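Local coordinates for phosphoenolpyruvate-protein phosphotransferase (Acinetobacter sp., PDB 3CI6) that probably transfers phosphate from phosphoenolpyruvate to a protein histidine with magnesium as cofactor, here represented by its GAF domain, at residues R13-E18 / V151-Q156; S116-P121 / Q140-A145. All coordinates share one frame; numbering follows the deposited sequence.

Interaction 1: residues R13-E18 / V151-Q156; sequences RRIVQE and VTLCAQ
Gln156 reaches across from helix 144-167 and gives its side-chain amide to the backbone of Val16: NE2 donates to Val16 O over 3.0 Å, nearly straight at 168°. The acceptor lies close to the plane of the Gln156 amide, while the donor is tilted a little from the carbonyl plane. With CG anti to the backbone N (chi1 178°) and the chain extended beyond it, glutamine has the length to bridge two helices whose axes are 10.8 Å apart. The other end of the amide is less well served: OE1 sits 3.3 Å from Val16 CG2, buried against the valine with no hydrogen-bonding partner in the model.

Apolar contact fills the rest. One methyl of Leu153, CD2, lies 3.8 Å from Ile15 CG2 and equally far from Val16 CG2, so a single leucine branch serves two neighbouring residues. The Ile15 and Leu153 side chains cross at about a right angle, and branched aliphatic groups suit this buried place, where Met32 and Val36 of helix 25-40 also touch Leu153.

Val16 also packs on Ala155 of the second subunit, and Arg13 NH1 is hydrogen-bonded to Ser148 OG of the second subunit. The two helices run nearly parallel, at 13°: helix 144-167 lies on the GAF sheet, and helix 7-20 packs over it on the side away from the sheet, where the second subunit joins in a helical dimer interface.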
loop_
_atom_site.group_PDB
_atom_site.type_symbol
_atom_site.label_atom_id
_atom_site.label_comp_id
_atom_site.label_asym_id
_atom_site.label_seq_id
_atom_site.Cartn_x
_atom_site.Cartn_y
_atom_site.Cartn_z
ATOM N N ARG B 13 -4.321 -9.529 -0.281
ATOM C CA ARG B 13 -5.288 -8.862 -1.142
ATOM C C ARG B 13 -6.615 -8.632 -0.424
ATOM O O ARG B 13 -7.186 -7.558 -0.541
ATOM C CB ARG B 13 -5.527 -9.714 -2.379
ATOM C CG ARG B 13 -6.532 -9.081 -3.312
ATOM C CD ARG B 13 -6.850 -9.929 -4.468
ATOM N NE ARG B 13 -7.960 -9.364 -5.251
ATOM C CZ ARG B 13 -8.254 -9.758 -6.489
ATOM N NH1 ARG B 13 -7.510 -10.675 -7.083
ATOM N NH2 ARG B 13 -9.291 -9.223 -7.131
ATOM N N ARG B 14 -7.081 -9.621 0.311
ATOM C CA ARG B 14 -8.341 -9.491 1.035
ATOM C C ARG B 14 -8.284 -8.337 2.030
ATOM O O ARG B 14 -9.228 -7.539 2.126
ATOM C CB ARG B 14 -8.653 -10.788 1.766
ATOM C CG ARG B 14 -9.931 -10.758 2.480
ATOM C CD ARG B 14 -10.478 -12.151 2.759
ATOM N NE ARG B 14 -9.510 -13.081 3.322
ATOM C CZ ARG B 14 -8.973 -12.987 4.539
ATOM N NH1 ARG B 14 -8.101 -13.922 4.926
ATOM N NH2 ARG B 14 -9.263 -11.976 5.371
ATOM N N ILE B 15 -7.189 -8.253 2.774
ATOM C CA ILE B 15 -7.032 -7.191 3.762
ATOM C C ILE B 15 -6.880 -5.847 3.074
ATOM O O ILE B 15 -7.513 -4.860 3.461
ATOM C CB ILE B 15 -5.825 -7.460 4.680
ATOM C CG1 ILE B 15 -5.992 -8.779 5.404
ATOM C CG2 ILE B 15 -5.682 -6.326 5.684
ATOM C CD1 ILE B 15 -4.741 -9.356 6.082
ATOM N N VAL B 16 -6.072 -5.813 2.010
ATOM C CA VAL B 16 -5.879 -4.563 1.279
ATOM C C VAL B 16 -7.224 -4.003 0.753
ATOM O O VAL B 16 -7.515 -2.803 0.833
ATOM C CB VAL B 16 -4.853 -4.755 0.153
ATOM C CG1 VAL B 16 -4.949 -3.642 -0.856
ATOM C CG2 VAL B 16 -3.467 -4.883 0.716
ATOM N N GLN B 17 -8.083 -4.892 0.270
ATOM C CA GLN B 17 -9.381 -4.475 -0.266
ATOM C C GLN B 17 -10.292 -3.976 0.833
ATOM O O GLN B 17 -10.950 -2.963 0.654
ATOM C CB GLN B 17 -9.995 -5.578 -1.132
ATOM C CG GLN B 17 -9.137 -5.741 -2.397
ATOM C CD GLN B 17 -9.826 -6.306 -3.586
ATOM O OE1 GLN B 17 -9.876 -7.536 -3.760
ATOM N NE2 GLN B 17 -10.315 -5.410 -4.468
ATOM N N GLU B 18 -10.270 -4.624 1.986
ATOM C CA GLU B 18 -11.087 -4.157 3.098
ATOM C C GLU B 18 -10.588 -2.804 3.588
ATOM O O GLU B 18 -11.409 -1.904 3.859
ATOM C CB GLU B 18 -11.109 -5.191 4.219
ATOM C CG GLU B 18 -12.206 -4.937 5.242
ATOM C CD GLU B 18 -12.194 -5.904 6.422
ATOM O OE1 GLU B 18 -11.360 -6.830 6.491
ATOM O OE2 GLU B 18 -13.055 -5.695 7.307
ATOM N N VAL B 151 5.306 -4.806 5.373
ATOM C CA VAL B 151 5.761 -3.649 4.578
ATOM C C VAL B 151 4.688 -3.216 3.573
ATOM O O VAL B 151 4.408 -2.024 3.399
ATOM C CB VAL B 151 7.129 -3.913 3.932
ATOM C CG1 VAL B 151 7.479 -2.879 2.851
ATOM C CG2 VAL B 151 8.214 -4.001 5.009
ATOM N N THR B 152 4.077 -4.181 2.894
ATOM C CA THR B 152 3.086 -3.873 1.873
ATOM C C THR B 152 1.840 -3.230 2.481
ATOM O O THR B 152 1.366 -2.196 1.984
ATOM C CB THR B 152 2.764 -5.131 1.062
ATOM O OG1 THR B 152 3.979 -5.649 0.476
ATOM C CG2 THR B 152 1.710 -4.774 -0.033
ATOM N N LEU B 153 1.333 -3.775 3.597
ATOM C CA LEU B 153 0.214 -3.142 4.279
ATOM C C LEU B 153 0.582 -1.765 4.792
ATOM O O LEU B 153 -0.211 -0.828 4.716
ATOM C CB LEU B 153 -0.264 -4.023 5.428
ATOM C CG LEU B 153 -1.014 -5.251 4.967
ATOM C CD1 LEU B 153 -1.122 -6.277 6.132
ATOM C CD2 LEU B 153 -2.385 -4.915 4.388
ATOM N N CYS B 154 1.793 -1.611 5.332
ATOM C CA CYS B 154 2.144 -0.290 5.826
ATOM C C CYS B 154 2.177 0.735 4.669
ATOM O O CYS B 154 1.810 1.914 4.835
ATOM C CB CYS B 154 3.482 -0.314 6.545
ATOM S SG CYS B 154 3.398 -1.019 8.190
ATOM N N ALA B 155 2.627 0.295 3.488
ATOM C CA ALA B 155 2.715 1.200 2.337
ATOM C C ALA B 155 1.323 1.616 1.899
ATOM O O ALA B 155 1.109 2.786 1.479
ATOM C CB ALA B 155 3.398 0.491 1.219
ATOM N N GLN B 156 0.357 0.721 2.029
ATOM C CA GLN B 156 -1.030 1.097 1.725
ATOM C C GLN B 156 -1.516 2.122 2.730
ATOM O O GLN B 156 -2.101 3.179 2.361
ATOM C CB GLN B 156 -1.965 -0.093 1.772
ATOM C CG GLN B 156 -3.401 0.307 1.500
ATOM C CD GLN B 156 -4.362 -0.827 1.574
ATOM O OE1 GLN B 156 -4.018 -1.926 2.038
ATOM N NE2 GLN B 156 -5.573 -0.597 1.137
#

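Interaction 2: residues S116-P121 / Q140-A145; sequences SFLGVP and QDFSEA
Ser116 and Gln140, the first residues of the two segments, make the closest part of this contact, where strand 116-124 faces the loop that leads into helix 144-167. Ser116 CB lies 3.6 Å from Gln140 N, and Ser116 OG comes 4.0 Å from Gln140 CG; both are van der Waals approaches. A small serine lets the loop backbone come this near the strand. Its hydroxyl also sits at the edge of the Phe142 ring, near the ring plane and 4.3 Å from CE2, and is hydrogen-bonded to Asn136 ND2, which satisfies a polar atom in a buried place.

Leu118 and Phe142 form the apolar but wider part. Leu118 CD2 approaches Phe142 CB at 4.2 Å, and the two side chains cross at a slant. CG of Leu118 stands anti to the backbone N (chi1 169°), which carries the branched end off the strand toward the loop. Its surroundings explain the choice of leucine: Leu150 of the helix, Val134 of the adjoining strand and Ile91 also touch it.

Toward solvent the packing gives way to polar groups. Gln140 is bent at chi2 (-77°), so that its amide leads away from the strand and leaves the aliphatic part of the side chain beside Ser116. Asp141 turns its CB from the strand, as an acid suits the outer side of a loop. The exposed Ser143 is the N-cap of helix 144-167, its OG accepting a weak bond from Ala145 N at 3.0 Å, with an angle of 132°. Such an N-capped entry, its loop packed on the strand next to the outermost strand 92-94, is how the last helix of this GAF alpha/beta fold is led onto its sheet.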
loop_
_atom_site.group_PDB
_atom_site.type_symbol
_atom_site.label_atom_id
_atom_site.label_comp_id
_atom_site.label_asym_id
_atom_site.label_seq_id
_atom_site.Cartn_x
_atom_site.Cartn_y
_atom_site.Cartn_z
ATOM N N SER B 116 9.187 -10.731 22.041
ATOM C CA SER B 116 9.459 -10.549 20.618
ATOM C C SER B 116 8.892 -9.196 20.176
ATOM O O SER B 116 7.851 -8.768 20.651
ATOM C CB SER B 116 8.843 -11.679 19.794
ATOM O OG SER B 116 7.471 -11.416 19.554
ATOM N N PHE B 117 9.613 -8.531 19.276
ATOM C CA PHE B 117 9.229 -7.217 18.782
ATOM C C PHE B 117 9.528 -7.177 17.290
ATOM O O PHE B 117 10.645 -7.434 16.879
ATOM C CB PHE B 117 10.069 -6.135 19.459
ATOM C CG PHE B 117 9.809 -4.739 18.953
ATOM C CD1 PHE B 117 10.535 -4.241 17.891
ATOM C CD2 PHE B 117 8.848 -3.919 19.524
ATOM C CE1 PHE B 117 10.339 -2.982 17.434
ATOM C CE2 PHE B 117 8.635 -2.623 19.064
ATOM C CZ PHE B 117 9.356 -2.168 18.000
ATOM N N LEU B 118 8.530 -6.808 16.517
ATOM C CA LEU B 118 8.680 -6.601 15.088
ATOM C C LEU B 118 8.067 -5.257 14.747
ATOM O O LEU B 118 6.850 -5.084 14.795
ATOM C CB LEU B 118 8.002 -7.734 14.318
ATOM C CG LEU B 118 7.812 -7.590 12.818
ATOM C CD1 LEU B 118 9.072 -7.198 12.082
ATOM C CD2 LEU B 118 7.244 -8.918 12.237
ATOM N N GLY B 119 8.924 -4.277 14.493
ATOM C CA GLY B 119 8.471 -2.886 14.217
ATOM C C GLY B 119 8.765 -2.540 12.772
ATOM O O GLY B 119 9.875 -2.843 12.277
ATOM N N VAL B 120 7.783 -1.928 12.104
ATOM C CA VAL B 120 7.850 -1.667 10.688
ATOM C C VAL B 120 7.495 -0.188 10.479
ATOM O O VAL B 120 6.468 0.279 10.984
ATOM C CB VAL B 120 6.875 -2.561 9.904
ATOM C CG1 VAL B 120 7.036 -2.291 8.434
ATOM C CG2 VAL B 120 7.133 -4.019 10.224
ATOM N N PRO B 121 8.356 0.554 9.793
ATOM C CA PRO B 121 8.026 1.978 9.616
ATOM C C PRO B 121 6.958 2.174 8.554
ATOM O O PRO B 121 6.939 1.474 7.536
ATOM C CB PRO B 121 9.323 2.554 9.135
ATOM C CG PRO B 121 9.986 1.434 8.447
ATOM C CD PRO B 121 9.625 0.196 9.160
ATOM N N GLN B 140 10.048 -15.040 19.245
ATOM C CA GLN B 140 9.503 -15.601 17.992
ATOM C C GLN B 140 10.387 -15.153 16.833
ATOM O O GLN B 140 10.690 -13.965 16.722
ATOM C CB GLN B 140 8.081 -15.084 17.695
ATOM C CG GLN B 140 7.042 -15.325 18.738
ATOM C CD GLN B 140 6.558 -16.736 18.726
ATOM O OE1 GLN B 140 5.542 -17.039 18.103
ATOM N NE2 GLN B 140 7.307 -17.626 19.336
ATOM N N ASP B 141 10.704 -16.064 15.934
ATOM C CA ASP B 141 11.488 -15.793 14.739
ATOM C C ASP B 141 10.495 -15.637 13.612
ATOM O O ASP B 141 9.857 -16.615 13.182
ATOM C CB ASP B 141 12.467 -16.949 14.465
ATOM C CG ASP B 141 13.345 -16.707 13.249
ATOM O OD1 ASP B 141 13.074 -15.788 12.461
ATOM O OD2 ASP B 141 14.332 -17.470 13.076
ATOM N N PHE B 142 10.346 -14.400 13.161
ATOM C CA PHE B 142 9.468 -14.080 12.033
ATOM C C PHE B 142 10.246 -13.939 10.746
ATOM O O PHE B 142 11.266 -13.249 10.712
ATOM C CB PHE B 142 8.645 -12.838 12.310
ATOM C CG PHE B 142 7.590 -13.075 13.330
ATOM C CD1 PHE B 142 6.594 -13.998 13.111
ATOM C CD2 PHE B 142 7.638 -12.449 14.521
ATOM C CE1 PHE B 142 5.664 -14.264 14.071
ATOM C CE2 PHE B 142 6.696 -12.695 15.505
ATOM C CZ PHE B 142 5.711 -13.608 15.279
ATOM N N SER B 143 9.746 -14.573 9.690
ATOM C CA SER B 143 10.444 -14.684 8.440
ATOM C C SER B 143 10.278 -13.465 7.547
ATOM O O SER B 143 9.508 -12.540 7.821
ATOM C CB SER B 143 9.908 -15.894 7.659
ATOM O OG SER B 143 8.734 -15.578 6.947
ATOM N N GLU B 144 10.947 -13.530 6.403
ATOM C CA GLU B 144 10.860 -12.520 5.386
ATOM C C GLU B 144 9.475 -12.391 4.836
ATOM O O GLU B 144 9.115 -11.308 4.420
ATOM C CB GLU B 144 11.824 -12.827 4.245
ATOM C CG GLU B 144 13.253 -12.932 4.682
ATOM C CD GLU B 144 13.860 -11.627 5.104
ATOM O OE1 GLU B 144 13.262 -10.541 4.841
ATOM O OE2 GLU B 144 14.969 -11.703 5.701
ATOM N N ALA B 145 8.688 -13.458 4.790
ATOM C CA ALA B 145 7.308 -13.336 4.335
ATOM C C ALA B 145 6.507 -12.400 5.199
ATOM O O ALA B 145 5.716 -11.565 4.699
ATOM C CB ALA B 145 6.611 -14.728 4.267
#

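The two contacts share helix 144-167: interaction 2 holds the loop just before it, and interaction 1 uses a stretch further along. Their centres are about 17 Å apart, yet they touch, since Val151 and Cys154 of the helix pack on Val120 of strand 116-124. The helix is thus sandwiched, with helix 7-20 on one side and the antiparallel sheet on another. In chain order, 13-18 comes first, then 116-121, 140-145 and 151-156, so interaction 2 closes a shorter span within that of interaction 1. Interaction 1 thus ties the N-terminal helix to the C-terminal one, with the second subunit packing against it, and interaction 2 sets the loop that delivers the latter helix to the sheet.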